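Local coordinates for protein Niban 2 (PDB 7CTP) that may suppress apoptosis, may promote melanoma cell invasion, and is associated with cadherin binding and transcription coactivator activity, at residues F357-D362 against Q402-K407; K366-M371 against E389-L394. One frame throughout, in Å; residues are numbered along the deposited sequence.

Contact 1. Residues F357-D362 against Q402-K407; sequences FTEVRD and QSCYEK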
loop_
_atom_site.group_PDB
_atom_site.type_symbol
_atom_site.label_atom_id
_atom_site.label_comp_id
_atom_site.label_asym_id
_atom_site.label_seq_id
_atom_site.Cartn_x
_atom_site.Cartn_y
_atom_site.Cartn_z
ATOM N N PHE A 357 -3.183 -10.119 -14.532
ATOM C CA PHE A 357 -2.714 -9.277 -15.631
ATOM C C PHE A 357 -3.326 -9.719 -16.954
ATOM O O PHE A 357 -3.659 -8.885 -17.803
ATOM C CB PHE A 357 -1.188 -9.305 -15.702
ATOM C CG PHE A 357 -0.508 -8.332 -14.762
ATOM C CD1 PHE A 357 -0.488 -8.564 -13.395
ATOM C CD2 PHE A 357 0.116 -7.197 -15.250
ATOM C CE1 PHE A 357 0.131 -7.679 -12.533
ATOM C CE2 PHE A 357 0.743 -6.303 -14.388
ATOM C CZ PHE A 357 0.750 -6.549 -13.030
ATOM N N THR A 358 -3.495 -11.030 -17.140
ATOM C CA THR A 358 -4.185 -11.521 -18.330
ATOM C C THR A 358 -5.649 -11.088 -18.349
ATOM O O THR A 358 -6.180 -10.720 -19.405
ATOM C CB THR A 358 -4.058 -13.040 -18.413
ATOM O OG1 THR A 358 -2.681 -13.379 -18.609
ATOM C CG2 THR A 358 -4.884 -13.587 -19.575
ATOM N N GLU A 359 -6.313 -11.098 -17.188
ATOM C CA GLU A 359 -7.697 -10.636 -17.128
ATOM C C GLU A 359 -7.805 -9.150 -17.465
ATOM O O GLU A 359 -8.746 -8.735 -18.149
ATOM C CB GLU A 359 -8.294 -10.936 -15.752
ATOM C CG GLU A 359 -9.769 -10.531 -15.590
ATOM C CD GLU A 359 -10.745 -11.423 -16.364
ATOM O OE1 GLU A 359 -11.941 -11.071 -16.411
ATOM O OE2 GLU A 359 -10.327 -12.465 -16.910
ATOM N N VAL A 360 -6.846 -8.333 -17.008
ATOM C CA VAL A 360 -6.820 -6.928 -17.413
ATOM C C VAL A 360 -6.770 -6.817 -18.935
ATOM O O VAL A 360 -7.503 -6.032 -19.546
ATOM C CB VAL A 360 -5.625 -6.206 -16.768
ATOM C CG1 VAL A 360 -5.427 -4.829 -17.424
ATOM C CG2 VAL A 360 -5.852 -6.079 -15.264
ATOM N N ARG A 361 -5.903 -7.612 -19.559
ATOM C CA ARG A 361 -5.789 -7.629 -21.014
ATOM C C ARG A 361 -7.120 -7.998 -21.659
ATOM O O ARG A 361 -7.566 -7.350 -22.614
ATOM C CB ARG A 361 -4.693 -8.614 -21.421
ATOM C CG ARG A 361 -4.212 -8.525 -22.878
ATOM C CD ARG A 361 -3.449 -9.794 -23.244
ATOM N NE ARG A 361 -2.600 -9.643 -24.424
ATOM C CZ ARG A 361 -3.008 -9.855 -25.672
ATOM N NH1 ARG A 361 -4.262 -10.214 -25.904
ATOM N NH2 ARG A 361 -2.162 -9.708 -26.685
ATOM N N ASP A 362 -7.781 -9.027 -21.129
ATOM C CA ASP A 362 -9.038 -9.478 -21.714
ATOM C C ASP A 362 -10.131 -8.430 -21.552
ATOM O O ASP A 362 -10.931 -8.213 -22.467
ATOM C CB ASP A 362 -9.457 -10.806 -21.083
ATOM C CG ASP A 362 -8.491 -11.933 -21.398
ATOM O OD1 ASP A 362 -7.593 -11.731 -22.251
ATOM O OD2 ASP A 362 -8.624 -13.022 -20.797
ATOM N N GLN A 402 -13.386 -5.566 -11.360
ATOM C CA GLN A 402 -13.471 -6.494 -10.233
ATOM C C GLN A 402 -13.008 -7.893 -10.608
ATOM O O GLN A 402 -12.391 -8.585 -9.790
ATOM C CB GLN A 402 -14.891 -6.534 -9.678
ATOM C CG GLN A 402 -15.334 -5.231 -9.040
ATOM C CD GLN A 402 -14.286 -4.645 -8.099
ATOM O OE1 GLN A 402 -13.547 -5.371 -7.429
ATOM N NE2 GLN A 402 -14.221 -3.317 -8.047
ATOM N N SER A 403 -13.295 -8.334 -11.835
ATOM C CA SER A 403 -12.872 -9.674 -12.244
ATOM C C SER A 403 -11.353 -9.784 -12.313
ATOM O O SER A 403 -10.805 -10.880 -12.146
ATOM C CB SER A 403 -13.505 -10.048 -13.586
ATOM O OG SER A 403 -12.956 -9.281 -14.648
ATOM N N CYS A 404 -10.655 -8.665 -12.549
ATOM C CA CYS A 404 -9.195 -8.676 -12.501
ATOM C C CYS A 404 -8.700 -8.786 -11.064
ATOM O O CYS A 404 -7.847 -9.623 -10.749
ATOM C CB CYS A 404 -8.622 -7.414 -13.155
ATOM S SG CYS A 404 -9.364 -6.958 -14.740
ATOM N N TYR A 405 -9.218 -7.923 -10.187
ATOM C CA TYR A 405 -8.782 -7.904 -8.796
ATOM C C TYR A 405 -9.061 -9.246 -8.125
ATOM O O TYR A 405 -8.249 -9.734 -7.324
ATOM C CB TYR A 405 -9.486 -6.763 -8.055
ATOM C CG TYR A 405 -9.153 -5.350 -8.539
ATOM C CD1 TYR A 405 -7.886 -5.028 -9.005
ATOM C CD2 TYR A 405 -10.114 -4.338 -8.509
ATOM C CE1 TYR A 405 -7.574 -3.722 -9.443
ATOM C CE2 TYR A 405 -9.815 -3.033 -8.935
ATOM C CZ TYR A 405 -8.541 -2.743 -9.401
ATOM O OH TYR A 405 -8.230 -1.471 -9.824
ATOM N N GLU A 406 -10.189 -9.873 -8.480
ATOM C CA GLU A 406 -10.593 -11.146 -7.880
ATOM C C GLU A 406 -9.559 -12.246 -8.094
ATOM O O GLU A 406 -9.496 -13.195 -7.302
ATOM C CB GLU A 406 -11.946 -11.587 -8.451
ATOM C CG GLU A 406 -12.585 -12.799 -7.742
ATOM C CD GLU A 406 -12.177 -14.145 -8.341
ATOM O OE1 GLU A 406 -11.594 -14.175 -9.450
ATOM O OE2 GLU A 406 -12.449 -15.180 -7.693
ATOM N N LYS A 407 -8.743 -12.147 -9.151
ATOM C CA LYS A 407 -7.746 -13.186 -9.409
ATOM C C LYS A 407 -6.745 -13.307 -8.267
ATOM O O LYS A 407 -6.153 -14.375 -8.073
ATOM C CB LYS A 407 -7.015 -12.918 -10.726
ATOM C CG LYS A 407 -7.907 -12.910 -11.959
ATOM C CD LYS A 407 -8.610 -14.254 -12.158
ATOM C CE LYS A 407 -9.262 -14.312 -13.541
ATOM N NZ LYS A 407 -10.303 -15.386 -13.622
HETATM O O HOH W 1 -11.781 -14.714 -15.903
#

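Contact 2. Residues K366-M371 against E389-L394; sequences KEVTDM and EKLSRL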
loop_
_atom_site.group_PDB
_atom_site.type_symbol
_atom_site.label_atom_id
_atom_site.label_comp_id
_atom_site.label_asym_id
_atom_site.label_seq_id
_atom_site.Cartn_x
_atom_site.Cartn_y
_atom_site.Cartn_z
ATOM N N LYS A 366 -11.988 -6.499 -24.669
ATOM C CA LYS A 366 -13.441 -6.502 -24.807
ATOM C C LYS A 366 -13.999 -5.088 -24.897
ATOM O O LYS A 366 -14.881 -4.812 -25.720
ATOM C CB LYS A 366 -14.075 -7.251 -23.636
ATOM C CG LYS A 366 -15.579 -7.061 -23.523
ATOM C CD LYS A 366 -16.132 -7.797 -22.315
ATOM C CE LYS A 366 -17.498 -7.260 -21.945
ATOM N NZ LYS A 366 -18.377 -7.216 -23.145
ATOM N N GLU A 367 -13.488 -4.172 -24.068
ATOM C CA GLU A 367 -14.032 -2.819 -24.052
ATOM C C GLU A 367 -13.708 -2.084 -25.345
ATOM O O GLU A 367 -14.547 -1.345 -25.876
ATOM C CB GLU A 367 -13.500 -2.062 -22.835
ATOM C CG GLU A 367 -14.072 -2.580 -21.526
ATOM C CD GLU A 367 -15.582 -2.461 -21.469
ATOM O OE1 GLU A 367 -16.113 -1.372 -21.778
ATOM O OE2 GLU A 367 -16.235 -3.462 -21.116
ATOM N N VAL A 368 -12.505 -2.293 -25.882
ATOM C CA VAL A 368 -12.152 -1.674 -27.157
ATOM C C VAL A 368 -13.013 -2.249 -28.277
ATOM O O VAL A 368 -13.495 -1.516 -29.153
ATOM C CB VAL A 368 -10.651 -1.855 -27.439
ATOM C CG1 VAL A 368 -10.338 -1.515 -28.889
ATOM C CG2 VAL A 368 -9.826 -0.978 -26.493
ATOM N N THR A 369 -13.242 -3.563 -28.250
ATOM C CA THR A 369 -14.084 -4.188 -29.265
ATOM C C THR A 369 -15.521 -3.703 -29.159
ATOM O O THR A 369 -16.177 -3.442 -30.175
ATOM C CB THR A 369 -14.015 -5.708 -29.148
ATOM O OG1 THR A 369 -12.642 -6.121 -29.157
ATOM C CG2 THR A 369 -14.732 -6.360 -30.326
ATOM N N ASP A 370 -16.028 -3.569 -27.932
ATOM C CA ASP A 370 -17.369 -3.026 -27.754
ATOM C C ASP A 370 -17.469 -1.617 -28.327
ATOM O O ASP A 370 -18.479 -1.267 -28.946
ATOM C CB ASP A 370 -17.762 -3.049 -26.277
ATOM C CG ASP A 370 -18.247 -4.414 -25.825
ATOM O OD1 ASP A 370 -18.340 -5.322 -26.677
ATOM O OD2 ASP A 370 -18.524 -4.586 -24.618
ATOM N N MET A 371 -16.422 -0.800 -28.155
ATOM C CA MET A 371 -16.391 0.506 -28.814
ATOM C C MET A 371 -16.382 0.359 -30.330
ATOM O O MET A 371 -17.085 1.088 -31.040
ATOM C CB MET A 371 -15.172 1.306 -28.363
ATOM C CG MET A 371 -14.894 2.507 -29.270
ATOM S SD MET A 371 -13.281 3.226 -28.977
ATOM C CE MET A 371 -13.384 3.455 -27.211
ATOM N N GLU A 389 -14.498 8.776 -23.866
ATOM C CA GLU A 389 -14.615 9.281 -22.504
ATOM C C GLU A 389 -14.920 8.152 -21.527
ATOM O O GLU A 389 -14.379 8.123 -20.414
ATOM C CB GLU A 389 -15.690 10.364 -22.444
ATOM C CG GLU A 389 -15.618 11.237 -21.209
ATOM C CD GLU A 389 -16.271 10.594 -20.011
ATOM O OE1 GLU A 389 -17.138 9.709 -20.203
ATOM O OE2 GLU A 389 -15.905 10.974 -18.878
ATOM N N LYS A 390 -15.776 7.211 -21.930
ATOM C CA LYS A 390 -16.078 6.069 -21.073
ATOM C C LYS A 390 -14.890 5.120 -20.985
ATOM O O LYS A 390 -14.576 4.604 -19.906
ATOM C CB LYS A 390 -17.323 5.341 -21.583
ATOM C CG LYS A 390 -18.632 5.896 -21.018
ATOM C CD LYS A 390 -19.848 5.471 -21.839
ATOM C CE LYS A 390 -20.495 4.195 -21.306
ATOM N NZ LYS A 390 -19.569 3.024 -21.285
ATOM N N LEU A 391 -14.212 4.882 -22.113
ATOM C CA LEU A 391 -13.053 3.995 -22.097
ATOM C C LEU A 391 -11.925 4.584 -21.260
ATOM O O LEU A 391 -11.179 3.842 -20.607
ATOM C CB LEU A 391 -12.564 3.724 -23.520
ATOM C CG LEU A 391 -11.423 2.705 -23.620
ATOM C CD1 LEU A 391 -11.956 1.295 -23.401
ATOM C CD2 LEU A 391 -10.675 2.803 -24.949
ATOM N N SER A 392 -11.790 5.917 -21.271
ATOM C CA SER A 392 -10.699 6.582 -20.560
ATOM C C SER A 392 -10.724 6.285 -19.070
ATOM O O SER A 392 -9.684 6.388 -18.405
ATOM C CB SER A 392 -10.751 8.099 -20.778
ATOM O OG SER A 392 -11.803 8.708 -20.044
ATOM N N ARG A 393 -11.887 5.909 -18.531
ATOM C CA ARG A 393 -12.071 5.691 -17.100
ATOM C C ARG A 393 -12.088 4.219 -16.714
ATOM O O ARG A 393 -12.391 3.901 -15.555
ATOM C CB ARG A 393 -13.372 6.344 -16.642
ATOM C CG ARG A 393 -13.483 7.778 -17.056
ATOM C CD ARG A 393 -14.589 8.498 -16.324
ATOM N NE ARG A 393 -14.336 9.931 -16.368
ATOM C CZ ARG A 393 -13.818 10.628 -15.365
ATOM N NH1 ARG A 393 -13.524 10.029 -14.214
ATOM N NH2 ARG A 393 -13.608 11.927 -15.515
ATOM N N LEU A 394 -11.772 3.325 -17.657
ATOM C CA LEU A 394 -11.933 1.887 -17.433
ATOM C C LEU A 394 -11.166 1.410 -16.203
ATOM O O LEU A 394 -11.668 0.580 -15.433
ATOM C CB LEU A 394 -11.482 1.119 -18.673
ATOM C CG LEU A 394 -11.483 -0.407 -18.615
ATOM C CD1 LEU A 394 -12.864 -0.923 -18.236
ATOM C CD2 LEU A 394 -11.039 -0.972 -19.953
#

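Contact 1. Residues F357-D362 against Q402-K407
The carboxylate of E359 is the flat group that reaches across this contact, and S403 meets it at one oxygen. S403 OG donates to E359 OE1 over 2.7 Å, approaching on the anti side of that oxygen and lying 16° out of the carboxylate plane. A bridging water serves the other oxygen: it donates to E359 OE2 at 2.9 Å and accepts from K407 NZ at 2.8 Å. E359 OE2 and K407 NZ are themselves 4.4 Å apart, beyond a salt bridge, and the water links them; the two side chains cross at about a right angle. In E359, CG is anti to the backbone N (chi1 -178°), which sets it 3.6 Å from C404 CA; the bend at chi2 then places the carboxylate carbon CD. The backbones are close here, with E359 CA and C404 CA 5.2 Å apart. The short helix 402-405 thus lies against the long helix 342-378 in the helical part of this Niban 2 fragment. Its other flank touches helix 176-194, the C-terminal helix of the PH domain, where Y405 makes a cation-pi contact with R191. An alanine at E359 would probably leave S403 OG without this acceptor, deprive K407 of its water-linked negative partner and open a gap beside C404 CA. On the more buried side, V360 CG2 meets C404 SG at 3.7 Å. V360 also touches Y479 of helix 464-511 and M440 of helix 422-455.

Contact 2. Residues K366-M371 against E389-L394
L391 supplies the apolar centre of this contact, its two methyl branches dividing the partners on the facing helix. L391 CD2 takes the terminal methyl of M371, CE, at 3.6 Å, and has V368 CG2 more loosely beside it at 4.2 Å. M371 and L391 cross at about a right angle; the bend at chi3 (-52°) sets M371 CE where it touches both CD2 and CB of the leucine. The other branch, L391 CD1, packs 3.7 Å from E367 CB. L394 extends the same surface, its CD2 lying 3.8 Å from E367 CG, so the aliphatic part of the glutamate is shared between two leucines. L391 and L394 are the ends of a type I turn, and both point toward the facing helix.

No hydrogen bond joins the two segments, and the polar groups are paired in other ways. E367 OE1 forms a salt bridge with K400. Within 366-371, K366 NZ bridges to D370 OD2 at 3.0 Å. Within 389-394, S392 OG donates to E389 O at 2.7 Å, while R393 NE reaches E389 OE2 from above the carboxylate plane.

Helices 342-378 and 384-391 form an antiparallel helical hairpin, with F447 of helix 422-455 packing on both V368 and L391, and E389 pairing with R67 in the segment leading to strand 70-77.

From the N terminus the chain runs through helices 3-7 and 10-48, then forms the PH domain, which helix 176-194 completes, and later enters helix 342-378, which supplies the first segment of both contacts. Residues 357-362 come first, then 366-371 farther along the same helix. After the turn beyond it, helix 384-391 folds back and contact 2 closes the shorter loop, 17 residues between its segments. The chain then runs on to helix 402-405, where contact 1 closes a longer loop, 39 residues between its segments, that encloses contact 2. The centres lie about 15 Å apart, and the returning chain meets helix 342-378 at two places, first at 366-371 and then at 357-362.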